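PDB 1DYS: endoglucanase from Humicola insolens, which hydrolyses internal beta-1,4-glucosidic linkages in cellulose as a family 6 glycoside hydrolase, contributing to the recycling of plant biomass. Local coordinates for residues F50-I62 with V81-C93. Numbering follows the deposited sequence.
Sequences FYWISNIFLLRDI and VGLVLYNLPDRDC
The parallel strands 51-53 and 79-85, neighbours in a beta-alpha-beta unit of the family 6 barrel, pair as Trp52 meets Val84 at the substrate-binding end. Tyr51 N donates to Gly82 O (2.9 Å), Val84 N to Tyr51 O, and Ile53 N to Val84 O. The Phe50 ring lies across Gly82, whose CA sits 3.4 Å from the ring centroid. CG2 of Val84, anti to its own carbonyl carbon, reaches over the five-membered ring of Trp52, 3.6 Å from the centroid. The six-membered ring of Trp52 turns its edge to the face of Tyr86 in an offset T-shaped pair, planes at 84°, while NE1 bonds to Val309 O. Tyr86 OH in turn donates to the syn lone pair of Asp92 OD2 (2.7 Å), one of two aspartates assigned as proton donors. Arg91 lays CD over the rim of the Tyr86 face, and its NH1 is shared between Ser54 O and Tyr86 O, each at 2.8 Å. With an alanine in place of Trp52, Val84 CG2 and the Tyr86 face are likely to lose their aromatic partner, weakening substrate binding. Tyr86 thus links Trp52 and Ser54 to Asp92, consistent with a second shell that helps to position Asp92.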
# COMPACT_ATOMS: atom_id res chain seq x y z
N PHE A 50 -18.65 1.13 -6.72
CA PHE A 50 -18.40 0.10 -5.72
C PHE A 50 -17.44 0.55 -4.62
O PHE A 50 -16.64 1.49 -4.76
CB PHE A 50 -17.66 -1.06 -6.45
CG PHE A 50 -18.58 -1.98 -7.18
CD1 PHE A 50 -19.50 -1.51 -8.09
CD2 PHE A 50 -18.53 -3.34 -6.93
CE1 PHE A 50 -20.35 -2.37 -8.74
CE2 PHE A 50 -19.40 -4.23 -7.56
CZ PHE A 50 -20.32 -3.74 -8.49
N TYR A 51 -17.57 -0.15 -3.49
CA TYR A 51 -16.66 -0.01 -2.34
C TYR A 51 -15.60 -1.10 -2.41
O TYR A 51 -15.94 -2.30 -2.51
CB TYR A 51 -17.49 -0.24 -1.07
CG TYR A 51 -18.47 0.85 -0.67
CD1 TYR A 51 -19.68 0.94 -1.37
CD2 TYR A 51 -18.25 1.74 0.36
CE1 TYR A 51 -20.63 1.88 -1.07
CE2 TYR A 51 -19.21 2.70 0.68
CZ TYR A 51 -20.38 2.77 -0.04
OH TYR A 51 -21.30 3.74 0.29
N TRP A 52 -14.32 -0.73 -2.35
CA TRP A 52 -13.24 -1.68 -2.41
C TRP A 52 -12.80 -2.16 -1.03
O TRP A 52 -12.35 -1.38 -0.20
CB TRP A 52 -12.03 -1.07 -3.12
CG TRP A 52 -12.25 -0.92 -4.61
CD1 TRP A 52 -13.16 -0.10 -5.23
CD2 TRP A 52 -11.57 -1.64 -5.65
NE1 TRP A 52 -13.04 -0.21 -6.59
CE2 TRP A 52 -12.07 -1.16 -6.86
CE3 TRP A 52 -10.57 -2.62 -5.64
CZ2 TRP A 52 -11.60 -1.64 -8.10
CZ3 TRP A 52 -10.10 -3.10 -6.87
CH2 TRP A 52 -10.62 -2.59 -8.08
N ILE A 53 -12.95 -3.49 -0.89
CA ILE A 53 -12.61 -4.09 0.43
C ILE A 53 -11.25 -4.77 0.25
O ILE A 53 -11.16 -6.02 0.12
CB ILE A 53 -13.69 -5.07 0.89
CG1 ILE A 53 -15.11 -4.52 0.85
CG2 ILE A 53 -13.37 -5.43 2.37
CD1 ILE A 53 -15.36 -3.13 1.36
N SER A 54 -10.25 -3.93 0.07
CA SER A 54 -8.93 -4.35 -0.42
C SER A 54 -8.00 -4.94 0.63
O SER A 54 -6.86 -5.24 0.31
CB SER A 54 -8.26 -3.18 -1.15
OG SER A 54 -9.14 -2.66 -2.17
N ASN A 55 -8.44 -5.03 1.86
CA ASN A 55 -7.65 -5.64 2.94
C ASN A 55 -8.55 -5.80 4.17
O ASN A 55 -9.72 -5.41 4.18
CB ASN A 55 -6.39 -4.86 3.26
CG ASN A 55 -6.73 -3.42 3.55
OD1 ASN A 55 -7.47 -3.08 4.47
ND2 ASN A 55 -6.22 -2.55 2.66
N ILE A 56 -8.02 -6.47 5.19
CA ILE A 56 -8.78 -6.85 6.39
C ILE A 56 -9.21 -5.60 7.13
O ILE A 56 -10.37 -5.55 7.60
CB ILE A 56 -7.96 -7.80 7.27
CG1 ILE A 56 -7.99 -9.22 6.65
CG2 ILE A 56 -8.50 -7.88 8.70
CD1 ILE A 56 -6.73 -10.01 7.11
N PHE A 57 -8.37 -4.59 7.22
CA PHE A 57 -8.74 -3.32 7.83
C PHE A 57 -10.03 -2.77 7.18
O PHE A 57 -10.88 -2.22 7.88
CB PHE A 57 -7.59 -2.33 7.66
CG PHE A 57 -7.83 -0.94 8.18
CD1 PHE A 57 -7.63 -0.66 9.51
CD2 PHE A 57 -8.30 0.06 7.35
CE1 PHE A 57 -7.84 0.61 10.00
CE2 PHE A 57 -8.49 1.34 7.81
CZ PHE A 57 -8.30 1.60 9.16
N LEU A 58 -10.11 -2.79 5.87
CA LEU A 58 -11.24 -2.28 5.13
C LEU A 58 -12.48 -3.15 5.23
O LEU A 58 -13.49 -2.66 4.68
CB LEU A 58 -10.94 -1.92 3.68
CG LEU A 58 -9.84 -0.87 3.52
CD1 LEU A 58 -9.37 -0.77 2.06
CD2 LEU A 58 -10.34 0.49 4.00
N LEU A 59 -12.51 -4.29 5.91
CA LEU A 59 -13.82 -4.94 6.14
C LEU A 59 -14.80 -3.98 6.79
O LEU A 59 -16.01 -4.12 6.55
CB LEU A 59 -13.64 -6.15 7.08
CG LEU A 59 -12.94 -7.35 6.41
CD1 LEU A 59 -12.42 -8.28 7.51
CD2 LEU A 59 -13.94 -8.08 5.53
N ARG A 60 -14.35 -2.99 7.55
CA ARG A 60 -15.18 -1.97 8.19
C ARG A 60 -15.95 -1.17 7.16
O ARG A 60 -17.05 -0.72 7.45
CB ARG A 60 -14.37 -1.02 9.09
CG ARG A 60 -13.46 -0.05 8.36
CD ARG A 60 -12.41 0.59 9.27
NE ARG A 60 -11.63 -0.40 9.97
CZ ARG A 60 -11.02 -0.58 11.13
NH1 ARG A 60 -10.98 0.33 12.10
NH2 ARG A 60 -10.41 -1.76 11.31
N ASP A 61 -15.42 -1.01 5.91
CA ASP A 61 -16.16 -0.32 4.87
C ASP A 61 -17.42 -1.09 4.47
O ASP A 61 -18.33 -0.47 3.92
CB ASP A 61 -15.30 0.00 3.65
CG ASP A 61 -14.56 1.32 3.83
OD1 ASP A 61 -14.82 2.03 4.83
OD2 ASP A 61 -13.69 1.68 2.99
N ILE A 62 -17.51 -2.42 4.73
CA ILE A 62 -18.77 -3.09 4.42
C ILE A 62 -19.87 -2.58 5.35
O ILE A 62 -21.02 -2.33 4.94
CB ILE A 62 -18.62 -4.62 4.56
CG1 ILE A 62 -17.58 -5.14 3.56
CG2 ILE A 62 -19.92 -5.34 4.26
CD1 ILE A 62 -17.31 -6.63 3.75
N VAL A 81 -25.86 -2.55 -3.38
CA VAL A 81 -24.50 -2.17 -2.99
C VAL A 81 -23.41 -2.91 -3.76
O VAL A 81 -23.49 -4.13 -3.78
CB VAL A 81 -24.34 -2.56 -1.49
CG1 VAL A 81 -22.91 -2.32 -1.00
CG2 VAL A 81 -25.35 -1.79 -0.66
N GLY A 82 -22.46 -2.22 -4.37
CA GLY A 82 -21.38 -2.93 -5.06
C GLY A 82 -20.20 -3.01 -4.08
O GLY A 82 -19.78 -1.98 -3.55
N LEU A 83 -19.67 -4.24 -3.95
CA LEU A 83 -18.48 -4.46 -3.10
C LEU A 83 -17.42 -5.17 -3.95
O LEU A 83 -17.78 -6.08 -4.70
CB LEU A 83 -18.76 -5.34 -1.88
CG LEU A 83 -19.78 -4.76 -0.89
CD1 LEU A 83 -20.01 -5.80 0.22
CD2 LEU A 83 -19.29 -3.44 -0.34
N VAL A 84 -16.15 -4.83 -3.74
CA VAL A 84 -15.07 -5.52 -4.48
C VAL A 84 -14.34 -6.39 -3.43
O VAL A 84 -13.90 -5.84 -2.44
CB VAL A 84 -14.06 -4.55 -5.10
CG1 VAL A 84 -13.13 -5.36 -6.01
CG2 VAL A 84 -14.78 -3.50 -5.96
N LEU A 85 -14.39 -7.70 -3.62
CA LEU A 85 -13.72 -8.63 -2.69
C LEU A 85 -12.36 -8.84 -3.33
O LEU A 85 -12.25 -9.45 -4.41
CB LEU A 85 -14.58 -9.91 -2.63
CG LEU A 85 -14.16 -10.92 -1.57
CD1 LEU A 85 -15.38 -11.68 -1.09
CD2 LEU A 85 -13.10 -11.86 -2.13
N TYR A 86 -11.34 -8.26 -2.69
CA TYR A 86 -10.02 -8.21 -3.32
C TYR A 86 -8.89 -8.34 -2.30
O TYR A 86 -8.33 -7.32 -1.91
CB TYR A 86 -9.91 -6.88 -4.09
CG TYR A 86 -8.66 -6.55 -4.83
CD1 TYR A 86 -8.06 -7.41 -5.74
CD2 TYR A 86 -8.02 -5.31 -4.64
CE1 TYR A 86 -6.92 -7.09 -6.46
CE2 TYR A 86 -6.88 -4.97 -5.33
CZ TYR A 86 -6.32 -5.86 -6.24
OH TYR A 86 -5.18 -5.49 -6.91
N ASN A 87 -8.62 -9.57 -1.88
CA ASN A 87 -7.48 -9.76 -0.95
C ASN A 87 -6.83 -11.11 -1.14
O ASN A 87 -6.30 -11.73 -0.18
CB ASN A 87 -7.98 -9.53 0.47
CG ASN A 87 -6.82 -9.21 1.43
OD1 ASN A 87 -5.73 -8.83 1.01
ND2 ASN A 87 -7.08 -9.36 2.71
N LEU A 88 -6.80 -11.60 -2.38
CA LEU A 88 -6.21 -12.93 -2.62
C LEU A 88 -4.78 -13.04 -2.17
O LEU A 88 -3.93 -12.13 -2.27
CB LEU A 88 -6.21 -13.12 -4.17
CG LEU A 88 -6.14 -14.55 -4.71
CD1 LEU A 88 -7.37 -15.34 -4.30
CD2 LEU A 88 -5.99 -14.51 -6.23
N PRO A 89 -4.43 -14.19 -1.62
CA PRO A 89 -3.03 -14.41 -1.27
C PRO A 89 -2.22 -14.41 -2.56
O PRO A 89 -2.63 -14.91 -3.63
CB PRO A 89 -2.95 -15.79 -0.58
CG PRO A 89 -4.39 -16.05 -0.28
CD PRO A 89 -5.27 -15.33 -1.30
N ASP A 90 -1.07 -13.75 -2.55
CA ASP A 90 -0.20 -13.58 -3.70
C ASP A 90 -0.91 -12.87 -4.85
O ASP A 90 -0.77 -13.18 -6.05
CB ASP A 90 0.35 -14.93 -4.21
CG ASP A 90 1.39 -15.50 -3.25
OD1 ASP A 90 1.59 -14.89 -2.18
OD2 ASP A 90 1.99 -16.55 -3.59
N ARG A 91 -1.75 -11.92 -4.45
CA ARG A 91 -2.55 -11.06 -5.31
C ARG A 91 -1.75 -10.47 -6.46
O ARG A 91 -0.58 -10.12 -6.29
CB ARG A 91 -3.04 -9.89 -4.44
CG ARG A 91 -4.36 -9.28 -4.93
CD ARG A 91 -4.99 -8.39 -3.86
NE ARG A 91 -4.21 -7.14 -3.68
CZ ARG A 91 -4.64 -6.21 -2.82
NH1 ARG A 91 -5.74 -6.29 -2.07
NH2 ARG A 91 -3.86 -5.11 -2.71
N ASP A 92 -2.35 -10.46 -7.68
CA ASP A 92 -1.67 -9.94 -8.86
C ASP A 92 -0.30 -10.60 -9.03
O ASP A 92 0.74 -9.96 -9.17
CB ASP A 92 -1.49 -8.43 -8.78
CG ASP A 92 -2.83 -7.72 -8.73
OD1 ASP A 92 -3.52 -7.80 -9.78
OD2 ASP A 92 -3.24 -7.10 -7.73
N CYS A 93 -0.34 -11.95 -9.17
CA CYS A 93 0.93 -12.69 -9.10
C CYS A 93 1.91 -12.33 -10.18
O CYS A 93 3.15 -12.50 -10.07
CB CYS A 93 0.65 -14.20 -9.04
SG CYS A 93 -0.06 -14.88 -10.55
O HOH W 1 -4.26 -6.48 1.11
O HOH W 2 -4.23 -3.50 0.11